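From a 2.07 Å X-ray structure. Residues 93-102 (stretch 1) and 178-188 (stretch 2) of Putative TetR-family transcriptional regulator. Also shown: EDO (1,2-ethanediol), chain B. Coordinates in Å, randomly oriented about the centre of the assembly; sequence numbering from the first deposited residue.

Stretch 1 (93-102) KRLTMEVFAQ
Stretch 2, residues 178-188: TKEEMIEMVLS

Helical segments 93-102 and 179-188 of one chain pack in roughly antiparallel fashion: their N-to-C directions differ by 151° and their axes approach to 9.7 Å. Phi/psi values average about -62/-43, with Gln102 psi relaxing to -23°, sustained by i to i+4 bonds such as Met97 N to Lys93 O (2.9 Å) and Ile183 N to Lys179 O (3.0 Å). The register sets Lys93 CA 6.7 Å from Leu187 CA, Arg94 CA 6.4 Å from Ile183 CA, and Ala101 CA 7.9 Å from Lys179 CA. Thr178 (-86/161, chi1 p) caps the second helix: Thr178 OG1 accepts from Glu181 N at 3.1 Å, and Thr178 N donates to Glu181 OE1 at 2.8 Å.

Selenomethionine Met97 covers the most surface. Its CB points toward the opposing helix, with chi1 m (-79°), chi2 -15° and chi3 -99°. Met97 CE lies 3.5 Å from SE of selenomethionine Met182 (t, t, p), Met97 CB 4.1 Å from Ile183 CG1, and Met97 CG 4.2 Å from Val186 CG2 (chi1 t), an apolar cluster.

The CA-to-CB bond of Arg94 (t, t, p, chi4 -140°) points sideways; its guanidinium lays one face against Leu187 (m, t), Arg94 NH1 to Leu187 CD1 3.3 Å, so the flat group packs on a methyl. Ile183 (m, t) reaches across from a sideways CB; Ile183 CD1 stands 3.8 Å from Glu98 OE2. Lys93 (m, m, t, m) sets CB 4.1 Å from both Val186 CG1 and Leu187 CD2, then leads its end away, where Lys93 NZ makes a weak 2.9 Å hydrogen bond to O2 of 1,2-ethanediol.

Charge closes the other end. Lys179 (t, t, chi3 143°, chi4 145°) donates from NZ to Glu98 OE1 at 3.0 Å in a salt bridge; Glu98 is m, m, chi3 -1°, and its end comes nearer the second helix than its sideways CB suggests. Ala101 CB lies 3.7 Å from Lys179 NZ.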

# COMPACT_ATOMS: atom_id res chain seq x y z
N LYS A 93 -5.80 -2.16 -16.57
CA LYS A 93 -5.69 -2.53 -15.15
C LYS A 93 -5.76 -4.05 -15.06
O LYS A 93 -4.93 -4.67 -14.41
CB LYS A 93 -6.76 -1.84 -14.33
CG LYS A 93 -6.83 -0.33 -14.48
CD LYS A 93 -5.50 0.35 -14.26
CE LYS A 93 -5.59 1.79 -14.68
NZ LYS A 93 -5.55 1.99 -16.17
N ARG A 94 -6.68 -4.67 -15.79
CA ARG A 94 -6.68 -6.12 -15.87
C ARG A 94 -5.35 -6.68 -16.39
O ARG A 94 -4.77 -7.58 -15.77
CB ARG A 94 -7.86 -6.64 -16.68
CG ARG A 94 -7.72 -8.09 -17.01
CD ARG A 94 -9.04 -8.83 -17.24
NE ARG A 94 -10.09 -8.06 -17.90
CZ ARG A 94 -11.37 -8.11 -17.58
NH1 ARG A 94 -11.77 -8.89 -16.57
NH2 ARG A 94 -12.27 -7.38 -18.26
N LEU A 95 -4.86 -6.15 -17.51
CA LEU A 95 -3.53 -6.55 -18.00
C LEU A 95 -2.48 -6.47 -16.93
O LEU A 95 -1.68 -7.39 -16.81
CB LEU A 95 -3.03 -5.67 -19.16
CG LEU A 95 -3.47 -6.05 -20.54
CD1 LEU A 95 -2.85 -5.08 -21.55
CD2 LEU A 95 -3.14 -7.52 -20.84
N THR A 96 -2.42 -5.35 -16.20
CA THR A 96 -1.38 -5.18 -15.20
C THR A 96 -1.54 -6.26 -14.15
O THR A 96 -0.56 -6.87 -13.75
CB THR A 96 -1.44 -3.80 -14.51
OG1 THR A 96 -1.29 -2.77 -15.48
CG2 THR A 96 -0.35 -3.71 -13.46
N MSE A 97 -2.77 -6.48 -13.71
CA MSE A 97 -3.03 -7.45 -12.63
C MSE A 97 -2.61 -8.86 -13.14
O MSE A 97 -2.09 -9.69 -12.37
CB MSE A 97 -4.52 -7.45 -12.16
CG MSE A 97 -5.06 -6.28 -11.13
SE MSE A 97 -3.59 -5.33 -10.28
CE MSE A 97 -3.53 -6.24 -8.56
N GLU A 98 -2.79 -9.13 -14.43
CA GLU A 98 -2.34 -10.43 -14.98
C GLU A 98 -0.80 -10.55 -15.03
O GLU A 98 -0.27 -11.63 -14.82
CB GLU A 98 -2.91 -10.72 -16.38
CG GLU A 98 -4.46 -10.79 -16.51
CD GLU A 98 -5.11 -12.09 -16.00
OE1 GLU A 98 -4.39 -13.02 -15.53
OE2 GLU A 98 -6.38 -12.17 -16.09
N VAL A 99 -0.08 -9.46 -15.28
CA VAL A 99 1.39 -9.53 -15.24
C VAL A 99 1.81 -9.86 -13.80
O VAL A 99 2.67 -10.72 -13.58
CB VAL A 99 2.06 -8.22 -15.75
CG1 VAL A 99 3.55 -8.28 -15.60
CG2 VAL A 99 1.70 -7.94 -17.20
N PHE A 100 1.18 -9.21 -12.81
CA PHE A 100 1.47 -9.54 -11.42
C PHE A 100 1.32 -11.06 -11.21
O PHE A 100 2.23 -11.68 -10.67
CB PHE A 100 0.54 -8.80 -10.44
CG PHE A 100 0.76 -7.32 -10.34
CD1 PHE A 100 1.96 -6.74 -10.62
CD2 PHE A 100 -0.25 -6.51 -9.86
CE1 PHE A 100 2.16 -5.37 -10.47
CE2 PHE A 100 -0.06 -5.16 -9.72
CZ PHE A 100 1.17 -4.59 -10.04
N ALA A 101 0.19 -11.63 -11.63
CA ALA A 101 -0.10 -13.06 -11.43
C ALA A 101 0.89 -14.01 -12.15
O ALA A 101 1.19 -15.10 -11.64
CB ALA A 101 -1.54 -13.38 -11.85
N GLN A 102 1.40 -13.59 -13.30
CA GLN A 102 2.40 -14.39 -14.02
C GLN A 102 3.75 -14.38 -13.32
O GLN A 102 4.55 -15.28 -13.54
CB GLN A 102 2.57 -13.88 -15.46
CG GLN A 102 1.48 -14.41 -16.41
CD GLN A 102 1.20 -13.48 -17.58
OE1 GLN A 102 2.05 -12.66 -17.97
NE2 GLN A 102 0.00 -13.60 -18.15
N THR A 178 -9.40 -13.96 -3.51
CA THR A 178 -8.93 -14.73 -4.65
C THR A 178 -8.38 -13.79 -5.73
O THR A 178 -8.65 -12.58 -5.74
CB THR A 178 -10.05 -15.59 -5.24
OG1 THR A 178 -11.12 -14.74 -5.68
CG2 THR A 178 -10.58 -16.60 -4.20
N LYS A 179 -7.59 -14.36 -6.62
CA LYS A 179 -7.10 -13.68 -7.81
C LYS A 179 -8.26 -12.99 -8.52
O LYS A 179 -8.15 -11.84 -8.95
CB LYS A 179 -6.42 -14.70 -8.76
CG LYS A 179 -5.82 -14.06 -10.01
CD LYS A 179 -5.25 -15.10 -11.00
CE LYS A 179 -5.50 -14.67 -12.44
NZ LYS A 179 -4.41 -15.06 -13.37
N GLU A 180 -9.36 -13.71 -8.65
CA GLU A 180 -10.55 -13.18 -9.30
C GLU A 180 -11.14 -11.96 -8.58
O GLU A 180 -11.48 -10.95 -9.19
CB GLU A 180 -11.62 -14.26 -9.37
CG GLU A 180 -12.86 -13.80 -10.11
CD GLU A 180 -12.52 -13.38 -11.53
OE1 GLU A 180 -12.06 -14.26 -12.29
OE2 GLU A 180 -12.67 -12.18 -11.87
N GLU A 181 -11.31 -12.10 -7.27
CA GLU A 181 -11.78 -11.02 -6.42
C GLU A 181 -10.87 -9.81 -6.50
O GLU A 181 -11.35 -8.69 -6.47
CB GLU A 181 -11.90 -11.50 -4.98
CG GLU A 181 -13.08 -12.42 -4.78
CD GLU A 181 -13.06 -13.14 -3.44
OE1 GLU A 181 -12.00 -13.25 -2.77
OE2 GLU A 181 -14.13 -13.59 -3.05
N MSE A 182 -9.56 -10.03 -6.64
CA MSE A 182 -8.61 -8.93 -6.74
C MSE A 182 -8.77 -8.21 -8.04
O MSE A 182 -8.80 -6.99 -8.09
CB MSE A 182 -7.19 -9.46 -6.64
CG MSE A 182 -6.09 -8.50 -7.07
SE MSE A 182 -4.32 -9.37 -7.22
CE MSE A 182 -4.60 -10.44 -8.81
N ILE A 183 -8.90 -8.98 -9.11
CA ILE A 183 -9.07 -8.39 -10.43
C ILE A 183 -10.39 -7.60 -10.44
O ILE A 183 -10.39 -6.40 -10.81
CB ILE A 183 -9.01 -9.47 -11.54
CG1 ILE A 183 -7.59 -10.05 -11.61
CG2 ILE A 183 -9.43 -8.89 -12.89
CD1 ILE A 183 -7.47 -11.34 -12.50
N GLU A 184 -11.48 -8.21 -9.94
CA GLU A 184 -12.81 -7.55 -9.93
C GLU A 184 -12.78 -6.24 -9.13
O GLU A 184 -13.31 -5.23 -9.58
CB GLU A 184 -13.91 -8.47 -9.37
CG GLU A 184 -15.26 -7.78 -9.12
N MSE A 185 -12.15 -6.26 -7.96
CA MSE A 185 -12.07 -5.06 -7.13
C MSE A 185 -11.41 -3.94 -7.88
O MSE A 185 -11.89 -2.80 -7.87
CB MSE A 185 -11.24 -5.37 -5.87
CG MSE A 185 -10.97 -4.16 -4.96
SE MSE A 185 -9.83 -4.68 -3.51
CE MSE A 185 -11.11 -5.81 -2.64
N VAL A 186 -10.26 -4.25 -8.48
CA VAL A 186 -9.49 -3.25 -9.13
C VAL A 186 -10.27 -2.67 -10.31
O VAL A 186 -10.31 -1.47 -10.49
CB VAL A 186 -8.12 -3.80 -9.54
CG1 VAL A 186 -7.45 -2.88 -10.47
CG2 VAL A 186 -7.20 -4.07 -8.28
N LEU A 187 -10.92 -3.51 -11.10
CA LEU A 187 -11.70 -3.02 -12.26
C LEU A 187 -12.91 -2.23 -11.82
O LEU A 187 -13.26 -1.22 -12.43
CB LEU A 187 -12.17 -4.18 -13.14
CG LEU A 187 -11.07 -5.09 -13.69
CD1 LEU A 187 -11.73 -6.27 -14.50
CD2 LEU A 187 -10.08 -4.30 -14.48
N SER A 188 -13.55 -2.67 -10.76
CA SER A 188 -14.72 -1.96 -10.26
C SER A 188 -14.32 -0.58 -9.81
O SER A 188 -14.99 0.37 -10.14
CB SER A 188 -15.37 -2.69 -9.09
OG SER A 188 -16.53 -1.98 -8.67
C1 EDO B . -2.01 4.43 -17.17
O1 EDO B . -1.77 3.37 -18.13
C2 EDO B . -3.29 4.42 -16.33
O2 EDO B . -4.52 4.56 -17.08